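Local coordinates for protein alpha-rhamnosidase (Dictyoglomus thermophilum, PDB 6I60) that probably hydrolyses terminal non-reducing alpha-L-rhamnose residues from alpha-L-rhamnosides, at residues Phe521-Ile524 against Gly525-Arg528; Trp561-Ala564 against Tyr565-Ile568; Ala569-Leu572 against Tyr573-Gly577; Glu798-Thr801 against Thr802-Arg806; Ile930-Ser934 against Gly935-Phe939. All blocks are in the same frame, centred on the assembly; numbering follows the deposited sequence.

Contact 1: Phe521-Ile524 against Gly525-Arg528; sequences FDMI and GFYR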
# COMPACT_ATOMS: atom_id res chain seq x y z
N PHE A 521 -4.32 -6.03 -3.47
CA PHE A 521 -4.19 -4.80 -4.24
C PHE A 521 -2.87 -4.80 -5.00
O PHE A 521 -1.92 -5.50 -4.64
CB PHE A 521 -4.29 -3.56 -3.34
CG PHE A 521 -5.34 -3.67 -2.28
CD1 PHE A 521 -6.69 -3.58 -2.60
CD2 PHE A 521 -4.99 -3.86 -0.95
CE1 PHE A 521 -7.66 -3.68 -1.62
CE2 PHE A 521 -5.96 -3.97 0.03
CZ PHE A 521 -7.29 -3.87 -0.31
N ASP A 522 -2.84 -4.00 -6.07
CA ASP A 522 -1.61 -3.76 -6.83
C ASP A 522 -0.73 -2.82 -6.02
O ASP A 522 -1.04 -1.63 -5.89
CB ASP A 522 -1.94 -3.19 -8.20
CG ASP A 522 -0.72 -3.05 -9.09
OD1 ASP A 522 -0.89 -2.96 -10.33
OD2 ASP A 522 0.41 -3.04 -8.56
N MET A 523 0.38 -3.33 -5.49
CA MET A 523 1.19 -2.59 -4.53
C MET A 523 2.62 -2.34 -4.98
O MET A 523 3.39 -1.73 -4.22
CB MET A 523 1.21 -3.31 -3.18
CG MET A 523 -0.15 -3.71 -2.65
SD MET A 523 -0.95 -2.38 -1.74
CE MET A 523 0.44 -1.74 -0.80
N ILE A 524 3.02 -2.80 -6.17
CA ILE A 524 4.42 -2.68 -6.57
C ILE A 524 4.81 -1.22 -6.74
O ILE A 524 5.93 -0.81 -6.38
CB ILE A 524 4.70 -3.50 -7.84
CG1 ILE A 524 6.17 -3.35 -8.25
CG2 ILE A 524 3.77 -3.09 -8.98
CD1 ILE A 524 6.80 -4.62 -8.74
N GLY A 525 3.91 -0.39 -7.28
CA GLY A 525 4.19 1.03 -7.36
C GLY A 525 4.20 1.70 -6.01
O GLY A 525 4.98 2.64 -5.78
N PHE A 526 3.35 1.24 -5.09
CA PHE A 526 3.31 1.82 -3.75
C PHE A 526 4.55 1.45 -2.95
O PHE A 526 5.14 2.31 -2.27
CB PHE A 526 2.05 1.35 -3.03
CG PHE A 526 1.78 2.07 -1.74
CD1 PHE A 526 1.12 3.29 -1.74
CD2 PHE A 526 2.18 1.53 -0.53
CE1 PHE A 526 0.87 3.95 -0.56
CE2 PHE A 526 1.93 2.19 0.66
CZ PHE A 526 1.27 3.40 0.64
N TYR A 527 4.97 0.18 -3.01
CA TYR A 527 6.09 -0.26 -2.19
C TYR A 527 7.42 0.25 -2.73
O TYR A 527 8.36 0.48 -1.95
CB TYR A 527 6.10 -1.78 -2.10
CG TYR A 527 5.08 -2.31 -1.12
CD1 TYR A 527 4.80 -1.63 0.06
CD2 TYR A 527 4.39 -3.49 -1.37
CE1 TYR A 527 3.86 -2.11 0.95
CE2 TYR A 527 3.45 -3.98 -0.48
CZ TYR A 527 3.19 -3.28 0.68
OH TYR A 527 2.26 -3.76 1.57
N ARG A 528 7.53 0.45 -4.04
CA ARG A 528 8.75 1.02 -4.60
C ARG A 528 8.99 2.43 -4.08
O ARG A 528 10.13 2.81 -3.80
CB ARG A 528 8.68 1.02 -6.13
CG ARG A 528 9.12 -0.29 -6.77
CD ARG A 528 8.83 -0.29 -8.26
NE ARG A 528 10.05 -0.24 -9.06
CZ ARG A 528 10.35 0.72 -9.92
NH1 ARG A 528 9.50 1.73 -10.11
NH2 ARG A 528 11.48 0.68 -10.61
O HOH W 1 1.30 -0.29 -8.93

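Contact 2: Trp561-Ala564 against Tyr565-Ile568; sequences WSTA and YITI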
# COMPACT_ATOMS: atom_id res chain seq x y z
N TRP A 561 10.78 -4.70 13.44
CA TRP A 561 10.27 -3.55 12.72
C TRP A 561 11.15 -3.20 11.52
O TRP A 561 10.66 -3.09 10.40
CB TRP A 561 10.17 -2.34 13.67
CG TRP A 561 8.81 -2.16 14.29
CD1 TRP A 561 8.03 -1.04 14.22
CD2 TRP A 561 8.09 -3.11 15.08
NE1 TRP A 561 6.86 -1.24 14.91
CE2 TRP A 561 6.87 -2.50 15.45
CE3 TRP A 561 8.34 -4.42 15.50
CZ2 TRP A 561 5.91 -3.16 16.22
CZ3 TRP A 561 7.39 -5.06 16.27
CH2 TRP A 561 6.19 -4.43 16.62
N SER A 562 12.46 -3.05 11.75
CA SER A 562 13.38 -2.66 10.69
C SER A 562 13.53 -3.71 9.60
O SER A 562 14.10 -3.42 8.55
CB SER A 562 14.75 -2.33 11.28
OG SER A 562 14.68 -1.20 12.13
N THR A 563 13.02 -4.93 9.82
CA THR A 563 13.08 -5.97 8.80
C THR A 563 12.22 -5.64 7.58
O THR A 563 12.30 -6.35 6.58
CB THR A 563 12.63 -7.31 9.38
OG1 THR A 563 12.92 -8.36 8.45
CG2 THR A 563 11.14 -7.29 9.67
N ALA A 564 11.41 -4.57 7.65
CA ALA A 564 10.55 -4.21 6.53
C ALA A 564 11.33 -3.81 5.29
O ALA A 564 10.77 -3.85 4.19
CB ALA A 564 9.61 -3.08 6.95
N TYR A 565 12.59 -3.41 5.44
CA TYR A 565 13.39 -3.02 4.28
C TYR A 565 13.64 -4.20 3.36
O TYR A 565 13.34 -4.15 2.16
CB TYR A 565 14.70 -2.39 4.73
CG TYR A 565 15.39 -1.56 3.66
CD1 TYR A 565 14.70 -1.15 2.53
CD2 TYR A 565 16.72 -1.18 3.79
CE1 TYR A 565 15.32 -0.40 1.55
CE2 TYR A 565 17.35 -0.43 2.82
CZ TYR A 565 16.64 -0.04 1.70
OH TYR A 565 17.26 0.71 0.73
N ILE A 566 14.20 -5.29 3.90
CA ILE A 566 14.51 -6.45 3.07
C ILE A 566 13.26 -7.28 2.80
O ILE A 566 13.14 -7.90 1.74
CB ILE A 566 15.61 -7.30 3.72
CG1 ILE A 566 15.18 -7.73 5.12
CG2 ILE A 566 16.91 -6.54 3.79
CD1 ILE A 566 15.37 -9.19 5.36
N THR A 567 12.31 -7.31 3.74
CA THR A 567 11.13 -8.15 3.58
C THR A 567 10.24 -7.63 2.45
O THR A 567 9.86 -8.38 1.55
CB THR A 567 10.35 -8.23 4.89
OG1 THR A 567 11.09 -8.99 5.84
CG2 THR A 567 8.99 -8.88 4.67
N ILE A 568 9.89 -6.34 2.50
CA ILE A 568 9.04 -5.77 1.45
C ILE A 568 9.74 -5.85 0.10
O ILE A 568 9.10 -6.14 -0.92
CB ILE A 568 8.65 -4.33 1.81
CG1 ILE A 568 7.76 -4.32 3.06
CG2 ILE A 568 7.93 -3.66 0.65
CD1 ILE A 568 7.49 -2.93 3.61

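Contact 3: Ala569-Leu572 against Tyr573-Gly577; sequences AWYL and YQYYG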
# COMPACT_ATOMS: atom_id res chain seq x y z
N ALA A 569 11.05 -5.63 0.08
CA ALA A 569 11.79 -5.75 -1.18
C ALA A 569 11.78 -7.18 -1.69
O ALA A 569 11.62 -7.42 -2.89
CB ALA A 569 13.22 -5.25 -0.99
N TRP A 570 11.93 -8.16 -0.79
CA TRP A 570 11.85 -9.56 -1.20
C TRP A 570 10.45 -9.92 -1.67
O TRP A 570 10.29 -10.76 -2.55
CB TRP A 570 12.28 -10.47 -0.05
CG TRP A 570 12.12 -11.93 -0.35
CD1 TRP A 570 11.09 -12.74 0.03
CD2 TRP A 570 13.02 -12.75 -1.10
NE1 TRP A 570 11.29 -14.01 -0.43
CE2 TRP A 570 12.47 -14.05 -1.13
CE3 TRP A 570 14.23 -12.52 -1.75
CZ2 TRP A 570 13.09 -15.11 -1.78
CZ3 TRP A 570 14.86 -13.57 -2.39
CH2 TRP A 570 14.28 -14.85 -2.41
N TYR A 571 9.42 -9.28 -1.09
CA TYR A 571 8.06 -9.52 -1.55
C TYR A 571 7.87 -9.02 -2.98
O TYR A 571 7.18 -9.67 -3.78
CB TYR A 571 7.06 -8.83 -0.61
CG TYR A 571 6.72 -9.63 0.63
CD1 TYR A 571 6.88 -11.01 0.65
CD2 TYR A 571 6.25 -9.01 1.77
CE1 TYR A 571 6.57 -11.75 1.78
CE2 TYR A 571 5.95 -9.73 2.91
CZ TYR A 571 6.11 -11.10 2.90
OH TYR A 571 5.80 -11.83 4.03
N LEU A 572 8.48 -7.89 -3.32
CA LEU A 572 8.35 -7.35 -4.67
C LEU A 572 8.98 -8.27 -5.71
O LEU A 572 8.53 -8.30 -6.86
CB LEU A 572 8.99 -5.96 -4.74
CG LEU A 572 8.28 -4.87 -3.92
CD1 LEU A 572 8.89 -3.51 -4.20
CD2 LEU A 572 6.79 -4.87 -4.21
N TYR A 573 10.02 -9.02 -5.33
CA TYR A 573 10.60 -9.99 -6.24
C TYR A 573 9.84 -11.30 -6.23
O TYR A 573 9.77 -11.99 -7.26
CB TYR A 573 12.07 -10.23 -5.89
CG TYR A 573 12.69 -11.39 -6.63
CD1 TYR A 573 12.96 -11.30 -7.99
CD2 TYR A 573 12.99 -12.58 -5.98
CE1 TYR A 573 13.52 -12.36 -8.68
CE2 TYR A 573 13.55 -13.65 -6.66
CZ TYR A 573 13.81 -13.53 -8.01
OH TYR A 573 14.37 -14.59 -8.70
N GLN A 574 9.24 -11.67 -5.10
CA GLN A 574 8.55 -12.95 -5.00
C GLN A 574 7.23 -12.94 -5.77
O GLN A 574 6.92 -13.89 -6.49
CB GLN A 574 8.31 -13.31 -3.53
CG GLN A 574 7.45 -14.54 -3.31
CD GLN A 574 7.11 -14.77 -1.84
OE1 GLN A 574 6.90 -13.82 -1.08
NE2 GLN A 574 7.05 -16.03 -1.43
N TYR A 575 6.45 -11.87 -5.63
CA TYR A 575 5.12 -11.81 -6.21
C TYR A 575 5.04 -11.04 -7.52
O TYR A 575 4.00 -11.07 -8.18
CB TYR A 575 4.14 -11.20 -5.20
CG TYR A 575 3.74 -12.15 -4.09
CD1 TYR A 575 2.86 -13.20 -4.34
CD2 TYR A 575 4.25 -12.01 -2.81
CE1 TYR A 575 2.49 -14.07 -3.33
CE2 TYR A 575 3.89 -12.89 -1.80
CZ TYR A 575 3.01 -13.91 -2.07
OH TYR A 575 2.65 -14.78 -1.06
N TYR A 576 6.11 -10.35 -7.91
CA TYR A 576 6.13 -9.61 -9.17
C TYR A 576 7.31 -9.95 -10.06
O TYR A 576 7.28 -9.57 -11.24
CB TYR A 576 6.12 -8.10 -8.91
CG TYR A 576 4.90 -7.59 -8.18
CD1 TYR A 576 4.91 -7.40 -6.81
CD2 TYR A 576 3.73 -7.30 -8.87
CE1 TYR A 576 3.80 -6.93 -6.14
CE2 TYR A 576 2.61 -6.83 -8.21
CZ TYR A 576 2.65 -6.64 -6.84
OH TYR A 576 1.54 -6.18 -6.18
N GLY A 577 8.33 -10.63 -9.56
CA GLY A 577 9.50 -10.93 -10.38
C GLY A 577 10.32 -9.72 -10.75
O GLY A 577 10.80 -9.63 -11.89

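Contact 4: Glu798-Thr801 against Thr802-Arg806; sequences EGAT and TLWER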
# COMPACT_ATOMS: atom_id res chain seq x y z
N GLU A 798 -18.42 -8.04 18.14
CA GLU A 798 -18.52 -6.81 18.91
C GLU A 798 -18.66 -5.57 18.04
O GLU A 798 -18.48 -4.45 18.53
CB GLU A 798 -17.30 -6.66 19.83
CG GLU A 798 -17.33 -7.58 21.04
CD GLU A 798 -18.38 -7.19 22.06
OE1 GLU A 798 -18.84 -6.03 22.03
OE2 GLU A 798 -18.76 -8.04 22.89
N GLY A 799 -18.98 -5.74 16.75
CA GLY A 799 -19.32 -4.62 15.90
C GLY A 799 -18.18 -3.99 15.14
O GLY A 799 -18.28 -2.82 14.77
N ALA A 800 -17.10 -4.73 14.88
CA ALA A 800 -15.95 -4.19 14.17
C ALA A 800 -16.16 -4.34 12.67
O ALA A 800 -16.40 -5.44 12.18
CB ALA A 800 -14.67 -4.88 14.61
N THR A 801 -16.07 -3.22 11.95
CA THR A 801 -16.05 -3.25 10.50
C THR A 801 -14.64 -3.24 9.94
O THR A 801 -14.46 -3.38 8.72
CB THR A 801 -16.84 -2.07 9.92
OG1 THR A 801 -16.61 -0.90 10.72
CG2 THR A 801 -18.33 -2.39 9.89
N THR A 802 -13.64 -3.06 10.80
CA THR A 802 -12.24 -3.19 10.42
C THR A 802 -11.58 -4.08 11.48
O THR A 802 -12.24 -4.85 12.18
CB THR A 802 -11.56 -1.82 10.27
OG1 THR A 802 -11.93 -0.98 11.37
CG2 THR A 802 -11.97 -1.15 8.97
N LEU A 803 -10.27 -3.97 11.61
CA LEU A 803 -9.53 -4.75 12.58
C LEU A 803 -9.06 -3.86 13.72
O LEU A 803 -8.73 -2.68 13.52
CB LEU A 803 -8.33 -5.45 11.93
CG LEU A 803 -8.50 -6.96 11.74
CD1 LEU A 803 -9.69 -7.27 10.86
CD2 LEU A 803 -7.23 -7.57 11.16
N TRP A 804 -9.03 -4.42 14.93
CA TRP A 804 -8.66 -3.69 16.12
C TRP A 804 -7.15 -3.70 16.33
O TRP A 804 -6.43 -4.55 15.80
CB TRP A 804 -9.34 -4.28 17.36
CG TRP A 804 -10.82 -4.08 17.39
CD1 TRP A 804 -11.56 -3.25 16.61
CD2 TRP A 804 -11.74 -4.75 18.26
NE1 TRP A 804 -12.89 -3.35 16.94
CE2 TRP A 804 -13.03 -4.26 17.95
CE3 TRP A 804 -11.61 -5.70 19.28
CZ2 TRP A 804 -14.17 -4.70 18.61
CZ3 TRP A 804 -12.75 -6.14 19.93
CH2 TRP A 804 -14.01 -5.64 19.60
N GLU A 805 -6.68 -2.75 17.14
CA GLU A 805 -5.29 -2.75 17.56
C GLU A 805 -5.03 -3.81 18.62
O GLU A 805 -3.95 -4.41 18.64
CB GLU A 805 -4.91 -1.36 18.09
CG GLU A 805 -3.51 -1.26 18.67
CD GLU A 805 -3.13 0.16 19.01
OE1 GLU A 805 -4.02 1.03 19.05
OE2 GLU A 805 -1.92 0.42 19.22
N ARG A 806 -6.00 -4.07 19.49
CA ARG A 806 -5.86 -5.03 20.57
C ARG A 806 -6.96 -6.08 20.49
O ARG A 806 -8.04 -5.83 19.95
CB ARG A 806 -5.90 -4.34 21.94
CG ARG A 806 -5.36 -2.93 21.92
CD ARG A 806 -3.87 -2.92 22.22
NE ARG A 806 -3.55 -3.82 23.32
CZ ARG A 806 -3.62 -3.49 24.61
NH1 ARG A 806 -3.99 -2.26 24.96
NH2 ARG A 806 -3.31 -4.38 25.54
O HOH W 2 -15.69 -1.46 16.57

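Contact 5: Ile930-Ser934 against Gly935-Phe939; sequences IRVGS and GSYNF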
# COMPACT_ATOMS: atom_id res chain seq x y z
N ILE A 930 -0.27 -32.91 -10.12
CA ILE A 930 -0.52 -32.72 -11.54
C ILE A 930 0.21 -31.47 -11.99
O ILE A 930 0.10 -30.42 -11.34
CB ILE A 930 -2.03 -32.61 -11.85
CG1 ILE A 930 -2.78 -33.83 -11.32
CG2 ILE A 930 -2.26 -32.45 -13.35
CD1 ILE A 930 -4.27 -33.60 -11.14
N ARG A 931 0.96 -31.57 -13.08
CA ARG A 931 1.72 -30.46 -13.63
C ARG A 931 1.11 -30.06 -14.96
O ARG A 931 0.99 -30.88 -15.87
CB ARG A 931 3.19 -30.85 -13.81
CG ARG A 931 3.98 -30.85 -12.52
CD ARG A 931 5.27 -31.65 -12.66
NE ARG A 931 5.59 -32.39 -11.44
CZ ARG A 931 6.09 -31.83 -10.34
NH1 ARG A 931 6.32 -30.53 -10.29
NH2 ARG A 931 6.35 -32.59 -9.28
N VAL A 932 0.70 -28.79 -15.06
CA VAL A 932 0.06 -28.26 -16.26
C VAL A 932 0.75 -26.97 -16.66
O VAL A 932 1.56 -26.40 -15.92
CB VAL A 932 -1.45 -28.02 -16.06
CG1 VAL A 932 -2.15 -29.30 -15.60
CG2 VAL A 932 -1.69 -26.88 -15.07
N GLY A 933 0.44 -26.51 -17.87
CA GLY A 933 0.92 -25.23 -18.35
C GLY A 933 -0.17 -24.18 -18.37
O GLY A 933 -1.07 -24.20 -17.52
N SER A 934 -0.12 -23.26 -19.33
CA SER A 934 -1.12 -22.21 -19.42
C SER A 934 -2.46 -22.78 -19.87
O SER A 934 -2.53 -23.75 -20.64
CB SER A 934 -0.66 -21.11 -20.38
OG SER A 934 -0.62 -21.57 -21.72
N GLY A 935 -3.54 -22.17 -19.39
CA GLY A 935 -4.89 -22.54 -19.75
C GLY A 935 -5.75 -22.81 -18.53
O GLY A 935 -5.32 -22.69 -17.39
N SER A 936 -7.00 -23.19 -18.80
CA SER A 936 -7.97 -23.53 -17.77
C SER A 936 -8.20 -25.03 -17.75
O SER A 936 -8.33 -25.67 -18.80
CB SER A 936 -9.29 -22.80 -18.01
OG SER A 936 -9.08 -21.43 -18.30
N TYR A 937 -8.26 -25.60 -16.54
CA TYR A 937 -8.41 -27.04 -16.38
C TYR A 937 -9.43 -27.32 -15.28
O TYR A 937 -9.56 -26.56 -14.32
CB TYR A 937 -7.08 -27.71 -16.03
CG TYR A 937 -5.96 -27.42 -17.00
CD1 TYR A 937 -5.12 -26.32 -16.82
CD2 TYR A 937 -5.74 -28.23 -18.10
CE1 TYR A 937 -4.10 -26.05 -17.71
CE2 TYR A 937 -4.72 -27.97 -18.99
CZ TYR A 937 -3.90 -26.88 -18.79
OH TYR A 937 -2.88 -26.61 -19.67
N ASN A 938 -10.14 -28.44 -15.44
CA ASN A 938 -11.12 -28.91 -14.47
C ASN A 938 -10.74 -30.32 -14.04
O ASN A 938 -10.64 -31.22 -14.87
CB ASN A 938 -12.53 -28.89 -15.06
CG ASN A 938 -13.00 -27.50 -15.41
OD1 ASN A 938 -12.55 -26.90 -16.38
ND2 ASN A 938 -13.93 -26.97 -14.62
N PHE A 939 -10.52 -30.50 -12.73
CA PHE A 939 -10.14 -31.78 -12.17
C PHE A 939 -11.25 -32.31 -11.27
O PHE A 939 -11.90 -31.54 -10.56
CB PHE A 939 -8.83 -31.66 -11.39
CG PHE A 939 -7.68 -31.16 -12.21
CD1 PHE A 939 -7.29 -29.83 -12.15
CD2 PHE A 939 -6.99 -32.01 -13.06
CE1 PHE A 939 -6.24 -29.36 -12.91
CE2 PHE A 939 -5.94 -31.55 -13.83
CZ PHE A 939 -5.56 -30.22 -13.75

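Contact 1: Phe521-Ile524 against Gly525-Arg528
M523 reaches over one face of the Y527 ring in a Met-aromatic contact at the start of helix 524-535, inside the six-hairpin glycosidase domain. Its CG lies beside the backbone N (chi1 -50°), and further bends at the next two torsions swing the CE methyl over one face of the phenol. CE stands 3.9 Å from the centroid of the Y527 ring and 27° off the ring normal, displaced toward the rim, which makes this a CH-pi contact. The sulfur is more distant and oblique, with M523 SD 5.3 Å from the same Y527 centroid. The two side chains slant across each other, and the methyl also meets the neighbouring phenylalanine at an oblique approach, M523 CE to F526 CD2 being 3.7 Å. In the backbone, Y527 N donates to M523 O at 2.8 Å and 161°. One residue on, R528 N donates to I524 O at 3.1 Å, and the I524 and R528 side chains run side by side, with CG1 of I524 4.1 Å from CD of R528. R528 NH1 forms a salt bridge with E38, while Y527 packs on A517 of helix 514-520. A water bridges the loop and the helix, accepting from G525 N at 3.1 Å and donating weakly to D522 OD2 at 2.9 Å.

Contact 2: Trp561-Ala564 against Tyr565-Ile568
T567 holds T563 O with two donors, its hydroxyl OG1 and its amide N, each 3.0 Å from that oxygen. A threonine hydroxyl bonding the carbonyl four residues back is a familiar helix feature, here at the start of helix 564-576 in the six-hairpin, (alpha/alpha)6-type catalytic domain. OG1 comes in 46° above the carbonyl plane, unlike the more axial amide. A chi1 of -70° places the hydroxyl there, setting OG1 beside the T567 backbone N. One step on, I568 N donates to A564 O at 3.1 Å, and the A564 methyl CB meets CD1 of I568 at 4.0 Å. The T563 and I566 side chains cross nearly at right angles, OG1 of T563 lying 4.0 Å from CD1 of I566. Y565 N makes a weak bond of 3.5 Å to S562 O, and A564 N bonds W561 O at 3.2 Å. In the second shell, T563 OG1 is hydrogen-bonded to D637 and Y565 OH to H585. The contact is buried: helix 626-648 meets T563, I566 and T567, helix 507-512 supplies Q511 against T563, A564 and T567, and helix 524-535 packs L531 and I534 on Y565.

Contact 3: Ala569-Leu572 against Tyr573-Gly577
W570 O takes Q574 N at 2.9 Å and, weakly, Y573 N, which also makes a weak bond to A569 O. Next in line, Y575 N reaches Y571 O at 3.0 Å and a straight 166°. At the end of helix 564-576 of the six-hairpin glycosidase domain the pattern slackens, since Y576 N makes only a weak bond to L572 O, and G577 leaves the helix with positive phi. On the flank, Y571 and Q574 lie side by side and point the same way, ring and amide planes only 7° apart. The extended glutamine brings OE1 to the edge of the phenol, 3.3 Å from Y571 CD1. On another side W570 and Y573 cross obliquely: CD2 of Y573 sits over one face of the indole near its rim, 4.2 Å from W570 CZ3, with the ring planes at 57°. L572 CD2 touches CD1 of Y576 at 4.1 Å. Helix 626-648 covers W570 through I644 and L647, and helix 514-520 packs I518 on Y571 and Y575. The contact implies that aromatic packing and phenol hydrogen bonds work together here: Y571 OH bonds R765, Y575 OH bonds E515 and Y576 OH bonds the backbone N of M523, while the Q574 carbonyl probably gains a little from the slightly positive ring edge of Y571.

Contact 4: Glu798-Thr801 against Thr802-Arg806
A800 and W804 meet just past a Schellman motif that ends helix 792-797, with G799 as its C-prime residue at positive phi and A800 N turned back to M795 O. The chain then doubles round through T801 and T802 so that the indole of W804 returns to the helix end, within the six-hairpin glycosidase domain. The close part is apolar. The A800 methyl approaches the five-membered side of the indole obliquely, with CB 3.3 Å from W804 NE1 and 3.8 Å from W804 CE2. At the far end of the same ring system E798 comes to the edge near the ring plane, its CB 3.5 Å from W804 CH2. The W804 torsion chi1 of -68° sets CG beside the backbone N, and the ring thereby spans both residues. M795 also packs on A800 and W804, and the ring of H818 meets the indole. Polar bonds to neighbouring parts hold the turn: N481 ND2 bonds both A800 O and T802 O, T802 OG1 bonds H818 O, and T801 is held through OG1 to N371 and through O to Q370.

The outer side is looser. The E798 chain bends at chi2 and leads its carboxylate away from the indole, at 44° to the ring plane, toward a salt bridge with K809. G799 is exposed, and no direct hydrogen bond joins the two halves. A water bridges them weakly instead: it donates to G799 O and accepts from W804 NE1, each at 3.4 Å.

Contact 5: Ile930-Ser934 against Gly935-Phe939
V932 and Y937 slide past each other from opposite layers of a beta-arch, in which strand 927-932 and strand 935-941 belong to two different sheets and meet through side chains. The arch links the facing sheets of the C-terminal beta-sandwich, as in related alpha-L-rhamnosidases. The axes of the short segments 930-932 and 935-939 run 10.1 Å apart at 157°, nearly antiparallel, and their inward residues fill the gap between the layers. Each strand bonds within its own sheet: I930 and V932 pair with V896 and G894, while G935 and Y937 pair with V888 and I886.

Apolar contacts carry the inner end. I930 comes against the F939 ring obliquely, with CD1 3.7 Å from F939 CD2 and CG2 3.8 Å from F939 CE2. V932 meets the same ring from another direction, its CG1 lying in the ring plane at the edge, 4.0 Å from F939 CZ.

The ring contact proper is CH-pi. V932 CB stands over one face of Y937, 4.0 Å from the ring centroid and 25° off the normal, offset toward the rim. A V932 chi1 of -56° sends the two methyls different ways: CG1 goes to F939, while CG2 stays at 3.7 Å from Y937 CE1.

Polar and backbone features shape the bend. G935, with positive phi, turns the chain into the second strand, and S934 OG is hydrogen-bonded to E64 N. The phenol end of Y937 lies among the carbonyls of the arc: S934 O is 3.0 Å from Y937 OH, and G933 O lies at the ring edge, 3.6 Å from Y937 CE1.

Contacts 1, 2 and 3 form one helical cluster. Contacts 2 and 3 share helix 564-576, with centres about 13 Å apart, and both touch contact 1: Y527 CG packs 3.6 Å from I568 CG2, Y527 CB lies 3.8 Å from L572 CD2, and M523 N is probably hydrogen-bonded to Y576 OH at 3.2 Å. Contact 4 belongs to the same glycosidase domain but stands apart, its nearest atoms about 9 Å from contact 2. Contact 5 lies in the C-terminal beta-sandwich, nearest atoms about 16 Å from contact 3. At contact 2, the S562 side chain is about 11 Å from a bound 2-(2-ethoxyethoxy)ethanol, and W561 NE1 bonds a triethylene glycol probably from the crystallisation liquor.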